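Local coordinates for abhydrolase domain-containing protein (Exiguobacterium antarcticum, PDB 5H3H) that probably hydrolyses ester bonds as an alpha/beta hydrolase-fold esterase and may also act as a perhydrolase, at residues I78-V81 with I82-L85; N35-E38 with Y39-N42; V54-R57 with G58-K61. All coordinates share one frame; numbering follows the deposited sequence.

Contact 1 (I78-V81 with I82-L85); sequences INEV and IQQL
Ile78 and Ile82 touch one turn apart on an alpha-helix, helix 71-85 of the alpha/beta hydrolase fold. CD1 of Ile82 lies 4.0 Å from CG2 of Ile78. This is the packed side of the helix. Val81 and Leu85 continue it, lying side by side and pointing the same way. Ile78 and Val81 both rest on Val54 of strand 50-54, while Ile82 leans on Tyr105 of helix 97-109. Four successive i to i+4 backbone bonds join the two turns. The straightest joins Ile82 N to Ile78 O, with an N-H...O angle of 171°.

The polar side is mixed, with Asn79 buried against Tyr105 and His109 and the looser Gln83 and Gln84 exposed to solvent. CG of Asn79 stands anti to the backbone N (chi1 -180°), and this brings its amide up to that of Gln83, the two planes 59° apart. CG of Gln83 is 3.7 Å from OD1 of Asn79. Cut back to an alanine here, the side chain would probably leave a gap beside Tyr105 and His109 and the Gln83 amide freer to turn. Glu80 bends at chi2, and its end comes near the next turn at Gln84. Both touch Ile5 of strand 4-6. On the apolar side, CD1 of Leu85 meets CG1 of Val81 at 4.0 Å.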
ATOM      1  N   ILE B  78     -10.322  -5.425  -7.585  1.00 20.26           N
ATOM      2  CA  ILE B  78      -9.163  -6.231  -7.992  1.00 21.65           C
ATOM      3  C   ILE B  78      -8.476  -6.872  -6.754  1.00 21.09           C
ATOM      4  O   ILE B  78      -8.084  -8.015  -6.836  1.00 19.68           O
ATOM      5  CB  ILE B  78      -8.151  -5.448  -8.810  1.00 22.24           C
ATOM      6  CG1 ILE B  78      -8.861  -4.886 -10.082  1.00 22.51           C
ATOM      7  CG2 ILE B  78      -6.937  -6.306  -9.153  1.00 23.87           C
ATOM      8  CD1 ILE B  78      -9.769  -5.845 -10.816  1.00 23.60           C
ATOM      9  N   ASN B  79      -8.390  -6.127  -5.668  1.00 22.90           N
ATOM     10  CA  ASN B  79      -7.820  -6.654  -4.415  1.00 24.01           C
ATOM     11  C   ASN B  79      -8.578  -7.858  -3.981  1.00 23.74           C
ATOM     12  O   ASN B  79      -7.981  -8.881  -3.697  1.00 26.45           O
ATOM     13  CB  ASN B  79      -7.791  -5.613  -3.305  1.00 25.57           C
ATOM     14  CG  ASN B  79      -7.187  -6.159  -1.999  1.00 28.75           C
ATOM     15  OD1 ASN B  79      -5.992  -6.524  -1.930  1.00 27.38           O
ATOM     16  ND2 ASN B  79      -8.020  -6.251  -0.974  1.00 28.91           N
ATOM     17  N   GLU B  80      -9.906  -7.788  -4.032  1.00 22.05           N
ATOM     18  CA  GLU B  80     -10.707  -8.956  -3.754  1.00 22.79           C
ATOM     19  C   GLU B  80     -10.442 -10.146  -4.675  1.00 21.39           C
ATOM     20  O   GLU B  80     -10.332 -11.259  -4.213  1.00 21.51           O
ATOM     21  CB  GLU B  80     -12.209  -8.608  -3.672  1.00 25.50           C
ATOM     22  CG  GLU B  80     -12.490  -7.589  -2.588  1.00 27.55           C
ATOM     23  CD  GLU B  80     -12.041  -8.084  -1.217  1.00 33.25           C
ATOM     24  OE1 GLU B  80     -12.282  -9.305  -0.934  1.00 33.20           O
ATOM     25  OE2 GLU B  80     -11.480  -7.246  -0.462  1.00 38.36           O
ATOM     26  N   VAL B  81     -10.295  -9.925  -5.967  1.00 21.13           N
ATOM     27  CA  VAL B  81     -10.036 -11.012  -6.873  1.00 21.24           C
ATOM     28  C   VAL B  81      -8.775 -11.767  -6.446  1.00 22.58           C
ATOM     29  O   VAL B  81      -8.789 -12.988  -6.299  1.00 23.70           O
ATOM     30  CB  VAL B  81      -9.856 -10.523  -8.362  1.00 22.92           C
ATOM     31  CG1 VAL B  81      -9.262 -11.621  -9.206  1.00 20.03           C
ATOM     32  CG2 VAL B  81     -11.194 -10.045  -8.972  1.00 25.13           C
ATOM     33  N   ILE B  82      -7.704 -11.020  -6.265  1.00 21.83           N
ATOM     34  CA  ILE B  82      -6.378 -11.573  -5.949  1.00 25.79           C
ATOM     35  C   ILE B  82      -6.401 -12.247  -4.548  1.00 28.10           C
ATOM     36  O   ILE B  82      -5.946 -13.382  -4.429  1.00 28.70           O
ATOM     37  CB  ILE B  82      -5.316 -10.456  -6.089  1.00 25.94           C
ATOM     38  CG1 ILE B  82      -4.997 -10.280  -7.591  1.00 27.51           C
ATOM     39  CG2 ILE B  82      -4.029 -10.728  -5.321  1.00 28.52           C
ATOM     40  CD1 ILE B  82      -4.222  -9.027  -7.926  1.00 28.80           C
ATOM     41  N   GLN B  83      -6.962 -11.553  -3.543  1.00 29.48           N
ATOM     42  CA  GLN B  83      -7.024 -12.072  -2.147  1.00 30.62           C
ATOM     43  C   GLN B  83      -7.874 -13.322  -2.056  1.00 32.45           C
ATOM     44  O   GLN B  83      -7.405 -14.340  -1.534  1.00 35.49           O
ATOM     45  CB  GLN B  83      -7.545 -11.010  -1.163  1.00 32.51           C
ATOM     46  CG  GLN B  83      -6.473 -10.033  -0.741  1.00 40.43           C
ATOM     47  CD  GLN B  83      -6.853  -9.199   0.471  1.00 48.92           C
ATOM     48  OE1 GLN B  83      -8.021  -9.143   0.882  1.00 50.85           O
ATOM     49  NE2 GLN B  83      -5.854  -8.537   1.052  1.00 52.82           N
ATOM     50  N   GLN B  84      -9.088 -13.293  -2.605  1.00 27.31           N
ATOM     51  CA  GLN B  84      -9.989 -14.510  -2.601  1.00 26.96           C
ATOM     52  C   GLN B  84      -9.546 -15.671  -3.479  1.00 27.67           C
ATOM     53  O   GLN B  84      -9.848 -16.823  -3.179  1.00 30.99           O
ATOM     54  CB  GLN B  84     -11.422 -14.141  -2.970  1.00 26.66           C
ATOM     55  CG  GLN B  84     -11.984 -13.202  -1.939  1.00 25.38           C
ATOM     56  CD  GLN B  84     -13.327 -12.629  -2.285  1.00 25.12           C
ATOM     57  OE1 GLN B  84     -13.560 -11.454  -2.005  1.00 27.78           O
ATOM     58  NE2 GLN B  84     -14.230 -13.447  -2.836  1.00 25.15           N
ATOM     59  N   LEU B  85      -8.845 -15.417  -4.585  1.00 27.44           N
ATOM     60  CA  LEU B  85      -8.282 -16.527  -5.362  1.00 26.90           C
ATOM     61  C   LEU B  85      -6.859 -16.868  -4.854  1.00 25.71           C
ATOM     62  O   LEU B  85      -6.235 -17.794  -5.371  1.00 25.34           O
ATOM     63  CB  LEU B  85      -8.212 -16.188  -6.851  1.00 30.92           C
ATOM     64  CG  LEU B  85      -9.536 -15.997  -7.612  1.00 31.02           C
ATOM     65  CD1 LEU B  85      -9.187 -15.624  -9.051  1.00 29.08           C
ATOM     66  CD2 LEU B  85     -10.399 -17.255  -7.590  1.00 30.66           C
TER

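Contact 2 (N35-E38 with Y39-N42); sequences NMFE and YQKN
The N-terminus of helix 38-46 forms this contact, where a short 3-10 turn runs into the alpha-helix and Phe37 holds the N-cap position. The carbonyl O of Phe37 starts the helical bonding, receiving Lys41 N at 2.8 Å, nearly straight at 167°. The same oxygen takes a weak second bond from Gln40 N. Asn42 N then bonds Glu38 O at 3.0 Å, so the regular helical pattern is set within the first turn.

A water fills the joint between the two helix types. It donates to Met36 O and to Gln40 OE1, both at 2.7 Å, and accepts from Tyr39 N at 3.1 Å. This satisfies an amide of the first helical turn. The Gln40 chain bends at chi2 (71°), which folds its amide back toward the cap. There OE1 also comes to the edge of the Phe37 ring, near its plane. One face of that ring is covered by Met36 CG.

Glu38 and Tyr39 run side by side in the same direction. CG of Glu38 sits over one face of the Tyr39 ring, 3.8 Å from the centroid, as a CH-pi contact. The carboxylate beyond it is turned 45° to the ring. The alkyl part of Lys41 passes alongside the Glu38 backbone, with CE 4.0 Å from Glu38 O.

Helix 171-182 covers one side, with Trp176 on Glu38 and Leu173 on Tyr39. Gln40 is buried against Phe258, Thr259 and Leu262 of helix 255-267. Phe37 packs on Phe95 of strand 90-95 and Tyr51 of strand 50-54, which places the helix start against the central sheet.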
ATOM      1  N   ASN B  35     -13.044 -10.863 -22.506  1.00 19.29           N
ATOM      2  CA  ASN B  35     -12.990 -11.521 -23.797  1.00 20.81           C
ATOM      3  C   ASN B  35     -12.202 -10.750 -24.855  1.00 18.19           C
ATOM      4  O   ASN B  35     -11.759 -11.349 -25.793  1.00 17.93           O
ATOM      5  CB  ASN B  35     -14.391 -11.893 -24.382  1.00 23.45           C
ATOM      6  CG  ASN B  35     -15.080 -12.986 -23.609  1.00 26.22           C
ATOM      7  OD1 ASN B  35     -14.460 -13.964 -23.222  1.00 24.54           O
ATOM      8  ND2 ASN B  35     -16.387 -12.830 -23.380  1.00 28.76           N
ATOM      9  N   MET B  36     -11.985  -9.457 -24.705  1.00 20.10           N
ATOM     10  CA  MET B  36     -11.138  -8.759 -25.711  1.00 19.56           C
ATOM     11  C   MET B  36      -9.698  -9.321 -25.752  1.00 19.38           C
ATOM     12  O   MET B  36      -8.981  -9.037 -26.678  1.00 17.02           O
ATOM     13  CB  MET B  36     -11.049  -7.263 -25.463  1.00 19.47           C
ATOM     14  CG  MET B  36     -10.304  -6.903 -24.227  1.00 20.71           C
ATOM     15  SD  MET B  36     -10.259  -5.150 -23.849  1.00 25.92           S
ATOM     16  CE  MET B  36      -8.512  -4.937 -23.752  1.00 26.46           C
ATOM     17  N   PHE B  37      -9.285 -10.077 -24.733  1.00 18.38           N
ATOM     18  CA  PHE B  37      -7.917 -10.603 -24.660  1.00 20.97           C
ATOM     19  C   PHE B  37      -7.804 -12.004 -25.264  1.00 20.33           C
ATOM     20  O   PHE B  37      -6.747 -12.665 -25.113  1.00 19.38           O
ATOM     21  CB  PHE B  37      -7.452 -10.666 -23.192  1.00 19.25           C
ATOM     22  CG  PHE B  37      -7.279  -9.330 -22.541  1.00 19.00           C
ATOM     23  CD1 PHE B  37      -6.353  -8.412 -23.045  1.00 19.57           C
ATOM     24  CD2 PHE B  37      -8.031  -8.974 -21.424  1.00 19.21           C
ATOM     25  CE1 PHE B  37      -6.175  -7.180 -22.432  1.00 21.02           C
ATOM     26  CE2 PHE B  37      -7.877  -7.746 -20.815  1.00 19.65           C
ATOM     27  CZ  PHE B  37      -6.906  -6.835 -21.314  1.00 17.83           C
ATOM     28  N   GLU B  38      -8.848 -12.494 -25.924  1.00 19.70           N
ATOM     29  CA  GLU B  38      -8.856 -13.903 -26.327  1.00 22.76           C
ATOM     30  C   GLU B  38      -7.605 -14.392 -27.090  1.00 22.21           C
ATOM     31  O   GLU B  38      -7.127 -15.478 -26.799  1.00 20.46           O
ATOM     32  CB  GLU B  38     -10.147 -14.282 -27.071  1.00 25.87           C
ATOM     33  CG  GLU B  38     -10.146 -14.214 -28.597  1.00 24.75           C
ATOM     34  CD  GLU B  38     -11.477 -14.708 -29.196  1.00 27.15           C
ATOM     35  OE1 GLU B  38     -12.534 -14.637 -28.493  1.00 30.26           O
ATOM     36  OE2 GLU B  38     -11.472 -15.214 -30.330  1.00 21.69           O
ATOM     37  N   TYR B  39      -7.122 -13.587 -28.064  1.00 22.18           N
ATOM     38  CA  TYR B  39      -5.929 -13.912 -28.878  1.00 20.93           C
ATOM     39  C   TYR B  39      -4.639 -14.057 -28.035  1.00 22.33           C
ATOM     40  O   TYR B  39      -3.785 -14.882 -28.344  1.00 24.30           O
ATOM     41  CB  TYR B  39      -5.766 -12.913 -30.070  1.00 20.50           C
ATOM     42  CG  TYR B  39      -6.948 -13.010 -30.981  1.00 18.01           C
ATOM     43  CD1 TYR B  39      -7.095 -14.107 -31.811  1.00 18.93           C
ATOM     44  CD2 TYR B  39      -8.034 -12.117 -30.854  1.00 18.41           C
ATOM     45  CE1 TYR B  39      -8.251 -14.294 -32.560  1.00 20.69           C
ATOM     46  CE2 TYR B  39      -9.177 -12.294 -31.601  1.00 18.98           C
ATOM     47  CZ  TYR B  39      -9.283 -13.390 -32.459  1.00 19.16           C
ATOM     48  OH  TYR B  39     -10.426 -13.602 -33.223  1.00 20.24           O
ATOM     49  N   GLN B  40      -4.530 -13.261 -26.972  1.00 20.62           N
ATOM     50  CA  GLN B  40      -3.454 -13.357 -26.004  1.00 23.70           C
ATOM     51  C   GLN B  40      -3.652 -14.528 -25.086  1.00 22.45           C
ATOM     52  O   GLN B  40      -2.744 -15.277 -24.833  1.00 23.68           O
ATOM     53  CB  GLN B  40      -3.337 -12.068 -25.179  1.00 25.66           C
ATOM     54  CG  GLN B  40      -2.766 -10.916 -25.993  1.00 23.10           C
ATOM     55  CD  GLN B  40      -3.741 -10.409 -27.029  1.00 24.30           C
ATOM     56  OE1 GLN B  40      -4.853 -10.058 -26.691  1.00 21.56           O
ATOM     57  NE2 GLN B  40      -3.330 -10.332 -28.270  1.00 25.11           N
ATOM     58  N   LYS B  41      -4.867 -14.703 -24.602  1.00 23.20           N
ATOM     59  CA  LYS B  41      -5.177 -15.797 -23.671  1.00 22.38           C
ATOM     60  C   LYS B  41      -4.816 -17.139 -24.293  1.00 21.29           C
ATOM     61  O   LYS B  41      -4.313 -18.023 -23.566  1.00 21.31           O
ATOM     62  CB  LYS B  41      -6.681 -15.758 -23.286  1.00 22.44           C
ATOM     63  CG  LYS B  41      -7.222 -17.006 -22.624  1.00 22.88           C
ATOM     64  CD  LYS B  41      -8.748 -16.998 -22.623  1.00 27.11           C
ATOM     65  CE  LYS B  41      -9.317 -17.246 -24.013  1.00 30.52           C
ATOM     66  NZ  LYS B  41     -10.804 -17.220 -24.063  1.00 28.02           N
ATOM     67  N   ASN B  42      -5.102 -17.311 -25.579  1.00 19.54           N
ATOM     68  CA  ASN B  42      -4.857 -18.611 -26.267  1.00 21.58           C
ATOM     69  C   ASN B  42      -3.394 -18.966 -26.139  1.00 23.14           C
ATOM     70  O   ASN B  42      -3.053 -20.094 -25.782  1.00 22.18           O
ATOM     71  CB  ASN B  42      -5.196 -18.606 -27.735  1.00 22.22           C
ATOM     72  CG  ASN B  42      -6.667 -18.429 -28.014  1.00 24.98           C
ATOM     73  OD1 ASN B  42      -7.536 -18.751 -27.185  1.00 23.56           O
ATOM     74  ND2 ASN B  42      -6.962 -17.935 -29.216  1.00 22.34           N
TER
HETATM   75  O   HOH W   1      -7.126 -10.519 -27.975  1.00 20.60           O

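Contact 3 (V54-R57 with G58-K61); sequences VDYR and GYGK
With CG anti to its own carbonyl carbon (chi1 -71°), the Asp55 carboxylate reaches across to Lys61 N, and Tyr59, in a similar setting (chi1 -60°), brings its ring edge up to the turn carbonyls. The motif is a type II beta turn, Tyr56 to Tyr59, in the loop that follows strand 50-54 of the alpha/beta hydrolase fold. Tyr59 N closes it on Tyr56 O at 3.0 Å. Gly58 takes a positive phi, where a side chain would run into Arg57 O.

The Tyr59 ring lies edge-on to the turn. Its CD1 is 3.1 Å from Arg57 O, and Tyr56 O lies in the ring plane. CB of Tyr56 packs on the same CD1 at 4.0 Å. The hydroxyls of the two tyrosines are bound elsewhere, Tyr56 OH to His28 O and Tyr59 OH to Ser192 OG. The guanidinium of Arg57 makes salt bridges to Asp77 and Asp9 and also bonds Thr67 O.

Asp55 ties Lys61 back to the start of the loop. OD1 accepts from Asn34 N, so each carboxylate oxygen receives a backbone N-H. Gly60 passes close to the other oxygen, its CA 3.4 Å from Asp55 OD2, and a CB there would clash with it. Lys61 N meets Asp55 OD2 on the anti side, 3.0 Å away and 27° out of the carboxylate plane.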
ATOM      1  N   VAL B  54     -10.552 -10.580 -15.524  1.00 18.65           N
ATOM      2  CA  VAL B  54     -11.614 -10.029 -14.706  1.00 22.00           C
ATOM      3  C   VAL B  54     -12.618  -9.253 -15.562  1.00 22.57           C
ATOM      4  O   VAL B  54     -12.207  -8.485 -16.487  1.00 20.74           O
ATOM      5  CB  VAL B  54     -11.120  -9.146 -13.568  1.00 25.75           C
ATOM      6  CG1 VAL B  54     -10.021  -9.836 -12.733  1.00 23.97           C
ATOM      7  CG2 VAL B  54     -10.651  -7.823 -14.075  1.00 31.18           C
ATOM      8  N   ASP B  55     -13.913  -9.454 -15.309  1.00 21.65           N
ATOM      9  CA  ASP B  55     -14.936  -8.520 -15.881  1.00 20.18           C
ATOM     10  C   ASP B  55     -15.222  -7.584 -14.768  1.00 18.75           C
ATOM     11  O   ASP B  55     -15.661  -8.068 -13.718  1.00 20.72           O
ATOM     12  CB  ASP B  55     -16.241  -9.232 -16.272  1.00 19.81           C
ATOM     13  CG  ASP B  55     -16.126 -10.128 -17.513  1.00 21.26           C
ATOM     14  OD1 ASP B  55     -15.107 -10.094 -18.251  1.00 23.78           O
ATOM     15  OD2 ASP B  55     -17.095 -10.858 -17.778  1.00 22.50           O
ATOM     16  N   TYR B  56     -15.000  -6.283 -14.923  1.00 16.50           N
ATOM     17  CA  TYR B  56     -15.309  -5.362 -13.852  1.00 20.82           C
ATOM     18  C   TYR B  56     -16.795  -5.375 -13.604  1.00 19.71           C
ATOM     19  O   TYR B  56     -17.610  -5.749 -14.496  1.00 19.92           O
ATOM     20  CB  TYR B  56     -14.913  -3.905 -14.110  1.00 21.36           C
ATOM     21  CG  TYR B  56     -13.566  -3.698 -14.648  1.00 23.66           C
ATOM     22  CD1 TYR B  56     -12.432  -4.054 -13.936  1.00 25.16           C
ATOM     23  CD2 TYR B  56     -13.406  -3.038 -15.850  1.00 23.78           C
ATOM     24  CE1 TYR B  56     -11.152  -3.846 -14.477  1.00 24.11           C
ATOM     25  CE2 TYR B  56     -12.167  -2.814 -16.378  1.00 22.41           C
ATOM     26  CZ  TYR B  56     -11.036  -3.232 -15.716  1.00 23.77           C
ATOM     27  OH  TYR B  56      -9.853  -2.973 -16.357  1.00 21.36           O
ATOM     28  N   ARG B  57     -17.153  -4.889 -12.425  1.00 23.28           N
ATOM     29  CA  ARG B  57     -18.531  -4.528 -12.198  1.00 22.08           C
ATOM     30  C   ARG B  57     -19.017  -3.672 -13.379  1.00 20.73           C
ATOM     31  O   ARG B  57     -18.323  -2.789 -13.842  1.00 20.05           O
ATOM     32  CB  ARG B  57     -18.777  -3.771 -10.913  1.00 21.88           C
ATOM     33  CG  ARG B  57     -18.017  -2.513 -10.677  1.00 24.16           C
ATOM     34  CD  ARG B  57     -18.508  -1.893  -9.371  1.00 26.67           C
ATOM     35  NE  ARG B  57     -17.920  -2.489  -8.178  1.00 24.78           N
ATOM     36  CZ  ARG B  57     -18.350  -2.263  -6.931  1.00 27.19           C
ATOM     37  NH1 ARG B  57     -17.708  -2.836  -5.891  1.00 27.67           N
ATOM     38  NH2 ARG B  57     -19.419  -1.499  -6.699  1.00 24.04           N
ATOM     39  N   GLY B  58     -20.221  -3.966 -13.806  1.00 22.56           N
ATOM     40  CA  GLY B  58     -20.841  -3.227 -14.903  1.00 22.47           C
ATOM     41  C   GLY B  58     -20.621  -3.870 -16.279  1.00 22.65           C
ATOM     42  O   GLY B  58     -21.232  -3.403 -17.235  1.00 21.09           O
ATOM     43  N   TYR B  59     -19.718  -4.870 -16.400  1.00 19.34           N
ATOM     44  CA  TYR B  59     -19.291  -5.367 -17.711  1.00 20.53           C
ATOM     45  C   TYR B  59     -19.415  -6.832 -17.761  1.00 21.97           C
ATOM     46  O   TYR B  59     -19.457  -7.477 -16.702  1.00 21.67           O
ATOM     47  CB  TYR B  59     -17.856  -4.975 -18.011  1.00 19.13           C
ATOM     48  CG  TYR B  59     -17.731  -3.475 -18.017  1.00 20.47           C
ATOM     49  CD1 TYR B  59     -17.574  -2.781 -16.833  1.00 19.26           C
ATOM     50  CD2 TYR B  59     -17.870  -2.748 -19.179  1.00 18.51           C
ATOM     51  CE1 TYR B  59     -17.536  -1.404 -16.794  1.00 20.39           C
ATOM     52  CE2 TYR B  59     -17.804  -1.368 -19.158  1.00 19.94           C
ATOM     53  CZ  TYR B  59     -17.642  -0.697 -18.009  1.00 21.79           C
ATOM     54  OH  TYR B  59     -17.566   0.663 -18.040  1.00 27.73           O
ATOM     55  N   GLY B  60     -19.521  -7.374 -18.995  1.00 19.52           N
ATOM     56  CA  GLY B  60     -19.371  -8.808 -19.178  1.00 20.18           C
ATOM     57  C   GLY B  60     -20.425  -9.526 -18.342  1.00 21.49           C
ATOM     58  O   GLY B  60     -21.563  -9.143 -18.367  1.00 21.36           O
ATOM     59  N   LYS B  61     -20.037 -10.518 -17.568  1.00 21.29           N
ATOM     60  CA  LYS B  61     -20.989 -11.343 -16.804  1.00 24.16           C
ATOM     61  C   LYS B  61     -21.105 -10.914 -15.325  1.00 25.93           C
ATOM     62  O   LYS B  61     -21.785 -11.546 -14.494  1.00 23.97           O
ATOM     63  CB  LYS B  61     -20.545 -12.766 -16.956  1.00 27.77           C
ATOM     64  CG  LYS B  61     -20.454 -13.146 -18.431  1.00 32.46           C
ATOM     65  CD  LYS B  61     -19.938 -14.548 -18.663  1.00 38.28           C
ATOM     66  CE  LYS B  61     -20.890 -15.600 -18.112  1.00 43.66           C
ATOM     67  NZ  LYS B  61     -22.349 -15.355 -18.381  1.00 44.29           N
TER

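Overall arrangement
The three contacts follow one another along the chain in the order 2, 3, 1. Contacts 1 and 3 meet at Val54, whose CG2 is 3.9 Å from Ile78 CD1, so the end of strand 50-54 packs on helix 71-85. Contacts 2 and 3 come within about 5 Å at their nearest atoms without touching. Contacts 1 and 2 have centres 21 Å apart. Bound ethaneperoxoic acid is about 6 Å from the Met36 side chain and about 7 Å from that of Tyr56, but about 14 Å from Ile78. Contacts 2 and 3 thus lie near the pocket and the probable Ser96-His248-Asp220 triad, with contact 1 farther out.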